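Local coordinates for protein D-hydantoinase (Ralstonia pickettii, PDB 1NFG) that probably catalyses the stereospecific hydrolysis of the cyclic amide bond of D-hydantoin derivatives, using two zinc ions per subunit, at residues L168-A182 with L225-H237. Residues are numbered along the deposited sequence; the frame is centred on the assembly and turned at random.
Sequences LDKAVKTGSLVMVHA and LAEIVNAPIYIVH. With ZN (zinc ion), chain F.
Two neighbouring parallel barrel strands, 178-180 and 233-235, pair here, and the helices leading into them, 168-174 and 225-229, pack across each other at -49°. Tyr234 links the strands: its N donates to Val178 O (2.8 Å) and its O accepts from Val180 N (3.0 Å). A weak Val236 N to Val180 O bond follows. On one sheet face Val180 CG1 lies 3.7 Å from Ile233 CD1 and also reaches Ile235 CD1. On the other, Met179 CG approaches the Tyr234 ring obliquely at CD1, and Leu177 CD2 comes to CD2 from the same side; SD of Met179 makes an oblique Met-aromatic contact, 5.3 Å from the ring centroid, and OH bonds to Glu260. At the helices Leu168 CB sits against Val229 CG2 (3.8 Å), and a Schellman motif with Asn230 at C-prime leads into the strand. Toward the C-terminal end of the strand pair, the His237 ring turns its edge to the face of His181, planes at 88°. Both bind one zinc ion, which also holds a water, through His181 ND1 (2.4 Å) and His237 NE2 (2.6 Å); His181 CG, anti to the backbone N (chi1 171°), carries ND1 to the metal. Val236 CG2 covers one His237 face; Glu183 accepts from His181 NE2 and, with the zinc, probably holds that ring's rotation. Zinc ligands at strand ends, completed by carbamylated Lys148, are typical of binuclear amidohydrolase TIM barrels.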
ATOM      1  N   LEU A 168      22.922  14.358   6.778  1.00 24.39           N
ATOM      2  CA  LEU A 168      22.144  13.540   7.707  1.00 24.60           C
ATOM      3  C   LEU A 168      23.069  13.036   8.805  1.00 25.14           C
ATOM      4  O   LEU A 168      22.701  12.996   9.982  1.00 25.48           O
ATOM      5  CB  LEU A 168      21.508  12.329   7.003  1.00 24.07           C
ATOM      6  CG  LEU A 168      20.050  12.300   6.514  1.00 23.10           C
ATOM      7  CD1 LEU A 168      19.228  13.369   7.211  1.00 23.42           C
ATOM      8  CD2 LEU A 168      19.999  12.492   5.022  1.00 22.37           C
ATOM      9  N   ASP A 169      24.280  12.662   8.414  1.00 25.38           N
ATOM     10  CA  ASP A 169      25.247  12.142   9.367  1.00 26.69           C
ATOM     11  C   ASP A 169      25.708  13.193  10.386  1.00 27.03           C
ATOM     12  O   ASP A 169      25.820  12.899  11.578  1.00 26.60           O
ATOM     13  CB  ASP A 169      26.440  11.555   8.614  1.00 27.86           C
ATOM     14  CG  ASP A 169      27.401  10.836   9.527  1.00 30.67           C
ATOM     15  OD1 ASP A 169      28.253  11.515  10.141  1.00 35.07           O
ATOM     16  OD2 ASP A 169      27.297   9.596   9.644  1.00 30.47           O
ATOM     17  N   LYS A 170      25.971  14.412   9.919  1.00 26.70           N
ATOM     18  CA  LYS A 170      26.396  15.493  10.803  1.00 26.05           C
ATOM     19  C   LYS A 170      25.272  15.885  11.764  1.00 26.48           C
ATOM     20  O   LYS A 170      25.520  16.189  12.936  1.00 24.92           O
ATOM     21  CB  LYS A 170      26.816  16.720   9.987  1.00 26.61           C
ATOM     22  CG  LYS A 170      28.230  16.655   9.434  1.00 27.54           C
ATOM     23  CD  LYS A 170      29.246  16.490  10.555  1.00 27.57           C
ATOM     24  CE  LYS A 170      30.672  16.563  10.036  1.00 30.05           C
ATOM     25  NZ  LYS A 170      31.668  16.186  11.080  1.00 29.10           N
ATOM     26  N   ALA A 171      24.039  15.880  11.262  1.00 26.34           N
ATOM     27  CA  ALA A 171      22.876  16.226  12.071  1.00 25.83           C
ATOM     28  C   ALA A 171      22.715  15.241  13.231  1.00 27.18           C
ATOM     29  O   ALA A 171      22.400  15.640  14.353  1.00 27.27           O
ATOM     30  CB  ALA A 171      21.637  16.226  11.217  1.00 24.37           C
ATOM     31  N   VAL A 172      22.932  13.956  12.965  1.00 26.23           N
ATOM     32  CA  VAL A 172      22.809  12.961  14.021  1.00 26.18           C
ATOM     33  C   VAL A 172      23.866  13.187  15.094  1.00 27.64           C
ATOM     34  O   VAL A 172      23.597  13.037  16.284  1.00 28.14           O
ATOM     35  CB  VAL A 172      22.952  11.523  13.470  1.00 25.61           C
ATOM     36  CG1 VAL A 172      23.200  10.546  14.603  1.00 21.54           C
ATOM     37  CG2 VAL A 172      21.693  11.126  12.734  1.00 22.92           C
ATOM     38  N   LYS A 173      25.070  13.553  14.675  1.00 29.13           N
ATOM     39  CA  LYS A 173      26.151  13.777  15.624  1.00 30.57           C
ATOM     40  C   LYS A 173      25.977  15.044  16.451  1.00 29.74           C
ATOM     41  O   LYS A 173      26.346  15.073  17.620  1.00 29.77           O
ATOM     42  CB  LYS A 173      27.494  13.794  14.888  1.00 32.36           C
ATOM     43  CG  LYS A 173      27.830  12.426  14.306  1.00 38.42           C
ATOM     44  CD  LYS A 173      29.089  12.407  13.447  1.00 40.45           C
ATOM     45  CE  LYS A 173      29.347  10.983  12.949  1.00 41.41           C
ATOM     46  NZ  LYS A 173      30.581  10.850  12.130  1.00 43.00           N
ATOM     47  N   THR A 174      25.391  16.075  15.854  1.00 28.19           N
ATOM     48  CA  THR A 174      25.189  17.342  16.544  1.00 27.14           C
ATOM     49  C   THR A 174      23.778  17.506  17.085  1.00 27.79           C
ATOM     50  O   THR A 174      23.415  18.575  17.575  1.00 28.05           O
ATOM     51  CB  THR A 174      25.450  18.513  15.603  1.00 26.91           C
ATOM     52  OG1 THR A 174      24.455  18.513  14.571  1.00 25.82           O
ATOM     53  CG2 THR A 174      26.829  18.391  14.975  1.00 25.43           C
ATOM     54  N   GLY A 175      22.978  16.450  16.983  1.00 28.36           N
ATOM     55  CA  GLY A 175      21.609  16.518  17.456  1.00 27.04           C
ATOM     56  C   GLY A 175      20.805  17.557  16.701  1.00 27.53           C
ATOM     57  O   GLY A 175      20.073  18.339  17.300  1.00 29.23           O
ATOM     58  N   SER A 176      20.945  17.581  15.380  1.00 27.23           N
ATOM     59  CA  SER A 176      20.210  18.539  14.565  1.00 25.80           C
ATOM     60  C   SER A 176      19.192  17.837  13.683  1.00 23.97           C
ATOM     61  O   SER A 176      19.159  16.609  13.613  1.00 24.19           O
ATOM     62  CB  SER A 176      21.173  19.349  13.698  1.00 26.62           C
ATOM     63  OG  SER A 176      22.022  20.138  14.510  1.00 28.90           O
ATOM     64  N   LEU A 177      18.368  18.627  13.006  1.00 21.67           N
ATOM     65  CA  LEU A 177      17.342  18.084  12.133  1.00 20.96           C
ATOM     66  C   LEU A 177      17.539  18.520  10.683  1.00 21.31           C
ATOM     67  O   LEU A 177      17.594  19.712  10.384  1.00 20.83           O
ATOM     68  CB  LEU A 177      15.957  18.534  12.609  1.00 18.93           C
ATOM     69  CG  LEU A 177      14.772  18.114  11.734  1.00 17.32           C
ATOM     70  CD1 LEU A 177      14.560  16.623  11.864  1.00 14.18           C
ATOM     71  CD2 LEU A 177      13.528  18.871  12.146  1.00 18.10           C
ATOM     72  N   VAL A 178      17.630  17.550   9.781  1.00 21.03           N
ATOM     73  CA  VAL A 178      17.799  17.865   8.374  1.00 20.71           C
ATOM     74  C   VAL A 178      16.442  18.118   7.718  1.00 21.66           C
ATOM     75  O   VAL A 178      15.505  17.347   7.891  1.00 23.62           O
ATOM     76  CB  VAL A 178      18.508  16.716   7.624  1.00 19.65           C
ATOM     77  CG1 VAL A 178      18.590  17.033   6.146  1.00 18.39           C
ATOM     78  CG2 VAL A 178      19.898  16.506   8.197  1.00 17.64           C
ATOM     79  N   MET A 179      16.347  19.215   6.978  1.00 21.77           N
ATOM     80  CA  MET A 179      15.134  19.578   6.267  1.00 21.59           C
ATOM     81  C   MET A 179      15.464  19.438   4.787  1.00 23.67           C
ATOM     82  O   MET A 179      16.608  19.663   4.383  1.00 25.29           O
ATOM     83  CB  MET A 179      14.762  21.021   6.569  1.00 21.22           C
ATOM     84  CG  MET A 179      14.581  21.306   8.042  1.00 22.34           C
ATOM     85  SD  MET A 179      14.150  23.024   8.302  1.00 21.09           S
ATOM     86  CE  MET A 179      15.710  23.632   8.676  1.00 26.95           C
ATOM     87  N   VAL A 180      14.481  19.075   3.969  1.00 22.58           N
ATOM     88  CA  VAL A 180      14.763  18.910   2.555  1.00 22.17           C
ATOM     89  C   VAL A 180      13.635  19.267   1.599  1.00 22.29           C
ATOM     90  O   VAL A 180      12.470  18.965   1.846  1.00 22.08           O
ATOM     91  CB  VAL A 180      15.223  17.456   2.251  1.00 21.41           C
ATOM     92  CG1 VAL A 180      14.232  16.473   2.799  1.00 23.46           C
ATOM     93  CG2 VAL A 180      15.364  17.252   0.761  1.00 22.38           C
ATOM     94  N   HIS A 181      14.011  19.936   0.512  1.00 22.29           N
ATOM     95  CA  HIS A 181      13.095  20.309  -0.557  1.00 21.69           C
ATOM     96  C   HIS A 181      13.180  19.075  -1.458  1.00 22.75           C
ATOM     97  O   HIS A 181      14.191  18.860  -2.124  1.00 23.89           O
ATOM     98  CB  HIS A 181      13.633  21.539  -1.282  1.00 21.41           C
ATOM     99  CG  HIS A 181      12.891  21.883  -2.532  1.00 20.34           C
ATOM    100  ND1 HIS A 181      12.085  22.994  -2.634  1.00 21.76           N
ATOM    101  CD2 HIS A 181      12.849  21.274  -3.741  1.00 21.85           C
ATOM    102  CE1 HIS A 181      11.580  23.060  -3.853  1.00 20.94           C
ATOM    103  NE2 HIS A 181      12.028  22.028  -4.546  1.00 20.50           N
ATOM    104  N   ALA A 182      12.130  18.257  -1.468  1.00 22.91           N
ATOM    105  CA  ALA A 182      12.158  17.022  -2.243  1.00 21.46           C
ATOM    106  C   ALA A 182      11.486  17.000  -3.611  1.00 20.72           C
ATOM    107  O   ALA A 182      10.279  16.810  -3.739  1.00 20.18           O
ATOM    108  CB  ALA A 182      11.622  15.871  -1.386  1.00 20.05           C
ATOM    109  N   LEU A 225      17.198   7.641   2.514  1.00 15.52           N
ATOM    110  CA  LEU A 225      18.531   8.029   2.959  1.00 16.64           C
ATOM    111  C   LEU A 225      18.518   8.275   4.463  1.00 16.64           C
ATOM    112  O   LEU A 225      19.450   7.887   5.178  1.00 15.53           O
ATOM    113  CB  LEU A 225      18.990   9.286   2.206  1.00 15.30           C
ATOM    114  CG  LEU A 225      19.908   9.083   0.989  1.00 16.14           C
ATOM    115  CD1 LEU A 225      19.909   7.622   0.527  1.00 12.49           C
ATOM    116  CD2 LEU A 225      19.466  10.021  -0.131  1.00 12.39           C
ATOM    117  N   ALA A 226      17.458   8.917   4.948  1.00 17.44           N
ATOM    118  CA  ALA A 226      17.332   9.176   6.379  1.00 17.78           C
ATOM    119  C   ALA A 226      17.291   7.827   7.101  1.00 18.43           C
ATOM    120  O   ALA A 226      17.908   7.654   8.152  1.00 19.23           O
ATOM    121  CB  ALA A 226      16.068   9.968   6.660  1.00 16.91           C
ATOM    122  N   GLU A 227      16.579   6.865   6.522  1.00 17.89           N
ATOM    123  CA  GLU A 227      16.480   5.534   7.106  1.00 19.56           C
ATOM    124  C   GLU A 227      17.850   4.872   7.205  1.00 21.18           C
ATOM    125  O   GLU A 227      18.177   4.253   8.223  1.00 22.15           O
ATOM    126  CB  GLU A 227      15.562   4.642   6.264  1.00 19.67           C
ATOM    127  CG  GLU A 227      15.113   3.384   6.990  1.00 17.54           C
ATOM    128  CD  GLU A 227      14.230   2.489   6.139  1.00 20.56           C
ATOM    129  OE1 GLU A 227      13.513   3.004   5.250  1.00 19.53           O
ATOM    130  OE2 GLU A 227      14.240   1.262   6.374  1.00 21.50           O
ATOM    131  N   ILE A 228      18.640   4.992   6.135  1.00 22.22           N
ATOM    132  CA  ILE A 228      19.984   4.405   6.074  1.00 22.35           C
ATOM    133  C   ILE A 228      20.901   5.004   7.133  1.00 22.28           C
ATOM    134  O   ILE A 228      21.593   4.282   7.849  1.00 21.31           O
ATOM    135  CB  ILE A 228      20.641   4.629   4.684  1.00 22.57           C
ATOM    136  CG1 ILE A 228      19.850   3.887   3.606  1.00 21.75           C
ATOM    137  CG2 ILE A 228      22.089   4.155   4.703  1.00 20.53           C
ATOM    138  CD1 ILE A 228      19.902   2.385   3.746  1.00 21.95           C
ATOM    139  N   VAL A 229      20.921   6.328   7.215  1.00 22.73           N
ATOM    140  CA  VAL A 229      21.752   6.995   8.203  1.00 24.41           C
ATOM    141  C   VAL A 229      21.130   6.801   9.576  1.00 24.69           C
ATOM    142  O   VAL A 229      21.805   6.917  10.597  1.00 25.02           O
ATOM    143  CB  VAL A 229      21.865   8.506   7.919  1.00 24.30           C
ATOM    144  CG1 VAL A 229      22.610   9.194   9.044  1.00 23.33           C
ATOM    145  CG2 VAL A 229      22.585   8.727   6.597  1.00 24.66           C
ATOM    146  N   ASN A 230      19.838   6.480   9.585  1.00 25.08           N
ATOM    147  CA  ASN A 230      19.090   6.287  10.821  1.00 24.66           C
ATOM    148  C   ASN A 230      19.022   7.635  11.534  1.00 22.77           C
ATOM    149  O   ASN A 230      19.443   7.786  12.680  1.00 21.35           O
ATOM    150  CB  ASN A 230      19.774   5.263  11.720  1.00 26.19           C
ATOM    151  CG  ASN A 230      18.977   4.983  12.974  1.00 29.91           C
ATOM    152  OD1 ASN A 230      19.508   4.458  13.951  1.00 33.08           O
ATOM    153  ND2 ASN A 230      17.686   5.330  12.953  1.00 30.65           N
ATOM    154  N   ALA A 231      18.471   8.610  10.830  1.00 21.60           N
ATOM    155  CA  ALA A 231      18.367   9.957  11.342  1.00 21.27           C
ATOM    156  C   ALA A 231      16.990  10.547  11.113  1.00 20.79           C
ATOM    157  O   ALA A 231      16.254  10.120  10.226  1.00 21.16           O
ATOM    158  CB  ALA A 231      19.405  10.831  10.657  1.00 20.84           C
ATOM    159  N   PRO A 232      16.619  11.540  11.925  1.00 20.05           N
ATOM    160  CA  PRO A 232      15.313  12.174  11.759  1.00 19.11           C
ATOM    161  C   PRO A 232      15.425  13.111  10.567  1.00 18.14           C
ATOM    162  O   PRO A 232      16.494  13.664  10.315  1.00 18.89           O
ATOM    163  CB  PRO A 232      15.134  12.932  13.068  1.00 19.28           C
ATOM    164  CG  PRO A 232      16.554  13.311  13.417  1.00 19.00           C
ATOM    165  CD  PRO A 232      17.296  12.033  13.139  1.00 18.08           C
ATOM    166  N   ILE A 233      14.334  13.285   9.831  1.00 17.45           N
ATOM    167  CA  ILE A 233      14.341  14.167   8.674  1.00 16.03           C
ATOM    168  C   ILE A 233      13.006  14.891   8.612  1.00 16.73           C
ATOM    169  O   ILE A 233      11.991  14.376   9.089  1.00 17.74           O
ATOM    170  CB  ILE A 233      14.582  13.372   7.370  1.00 15.72           C
ATOM    171  CG1 ILE A 233      14.760  14.330   6.199  1.00 14.77           C
ATOM    172  CG2 ILE A 233      13.415  12.439   7.099  1.00 15.66           C
ATOM    173  CD1 ILE A 233      15.253  13.659   4.948  1.00 16.62           C
ATOM    174  N   TYR A 234      13.011  16.083   8.027  1.00 15.32           N
ATOM    175  CA  TYR A 234      11.816  16.900   7.932  1.00 16.22           C
ATOM    176  C   TYR A 234      11.559  17.285   6.480  1.00 18.63           C
ATOM    177  O   TYR A 234      12.360  17.989   5.869  1.00 20.85           O
ATOM    178  CB  TYR A 234      12.015  18.140   8.807  1.00 16.29           C
ATOM    179  CG  TYR A 234      10.858  19.118   8.878  1.00 16.04           C
ATOM    180  CD1 TYR A 234      10.649  20.058   7.872  1.00 15.84           C
ATOM    181  CD2 TYR A 234      10.014  19.148   9.995  1.00 16.41           C
ATOM    182  CE1 TYR A 234       9.630  21.018   7.981  1.00 17.63           C
ATOM    183  CE2 TYR A 234       8.996  20.100  10.118  1.00 14.55           C
ATOM    184  CZ  TYR A 234       8.812  21.032   9.109  1.00 17.39           C
ATOM    185  OH  TYR A 234       7.830  21.988   9.229  1.00 17.28           O
ATOM    186  N   ILE A 235      10.448  16.818   5.919  1.00 17.93           N
ATOM    187  CA  ILE A 235      10.138  17.137   4.539  1.00 17.94           C
ATOM    188  C   ILE A 235       9.304  18.405   4.478  1.00 19.05           C
ATOM    189  O   ILE A 235       8.172  18.441   4.967  1.00 19.97           O
ATOM    190  CB  ILE A 235       9.384  15.967   3.823  1.00 17.16           C
ATOM    191  CG1 ILE A 235      10.367  14.883   3.371  1.00 16.03           C
ATOM    192  CG2 ILE A 235       8.700  16.478   2.552  1.00 14.83           C
ATOM    193  CD1 ILE A 235      11.243  14.329   4.439  1.00 18.61           C
ATOM    194  N   VAL A 236       9.872  19.450   3.883  1.00 18.76           N
ATOM    195  CA  VAL A 236       9.162  20.715   3.758  1.00 19.93           C
ATOM    196  C   VAL A 236       8.140  20.627   2.634  1.00 19.71           C
ATOM    197  O   VAL A 236       8.269  19.817   1.720  1.00 19.90           O
ATOM    198  CB  VAL A 236      10.132  21.905   3.477  1.00 20.44           C
ATOM    199  CG1 VAL A 236      11.194  21.974   4.558  1.00 19.60           C
ATOM    200  CG2 VAL A 236      10.769  21.766   2.098  1.00 19.07           C
ATOM    201  N   HIS A 237       7.128  21.479   2.720  1.00 20.90           N
ATOM    202  CA  HIS A 237       6.035  21.541   1.762  1.00 21.12           C
ATOM    203  C   HIS A 237       5.609  20.255   1.041  1.00 20.67           C
ATOM    204  O   HIS A 237       5.872  20.086  -0.148  1.00 20.65           O
ATOM    205  CB  HIS A 237       6.292  22.647   0.723  1.00 23.91           C
ATOM    206  CG  HIS A 237       7.635  22.573   0.058  1.00 27.35           C
ATOM    207  ND1 HIS A 237       8.182  21.391  -0.396  1.00 28.27           N
ATOM    208  CD2 HIS A 237       8.523  23.545  -0.261  1.00 27.04           C
ATOM    209  CE1 HIS A 237       9.349  21.639  -0.965  1.00 26.61           C
ATOM    210  NE2 HIS A 237       9.578  22.937  -0.896  1.00 26.77           N
TER
HETATM  211 ZN    ZN F 502      11.272  24.852  -1.376  1.00 22.74          ZN
HETATM  212  O   HOH W   1      10.149  26.431  -2.384  1.00 23.98           O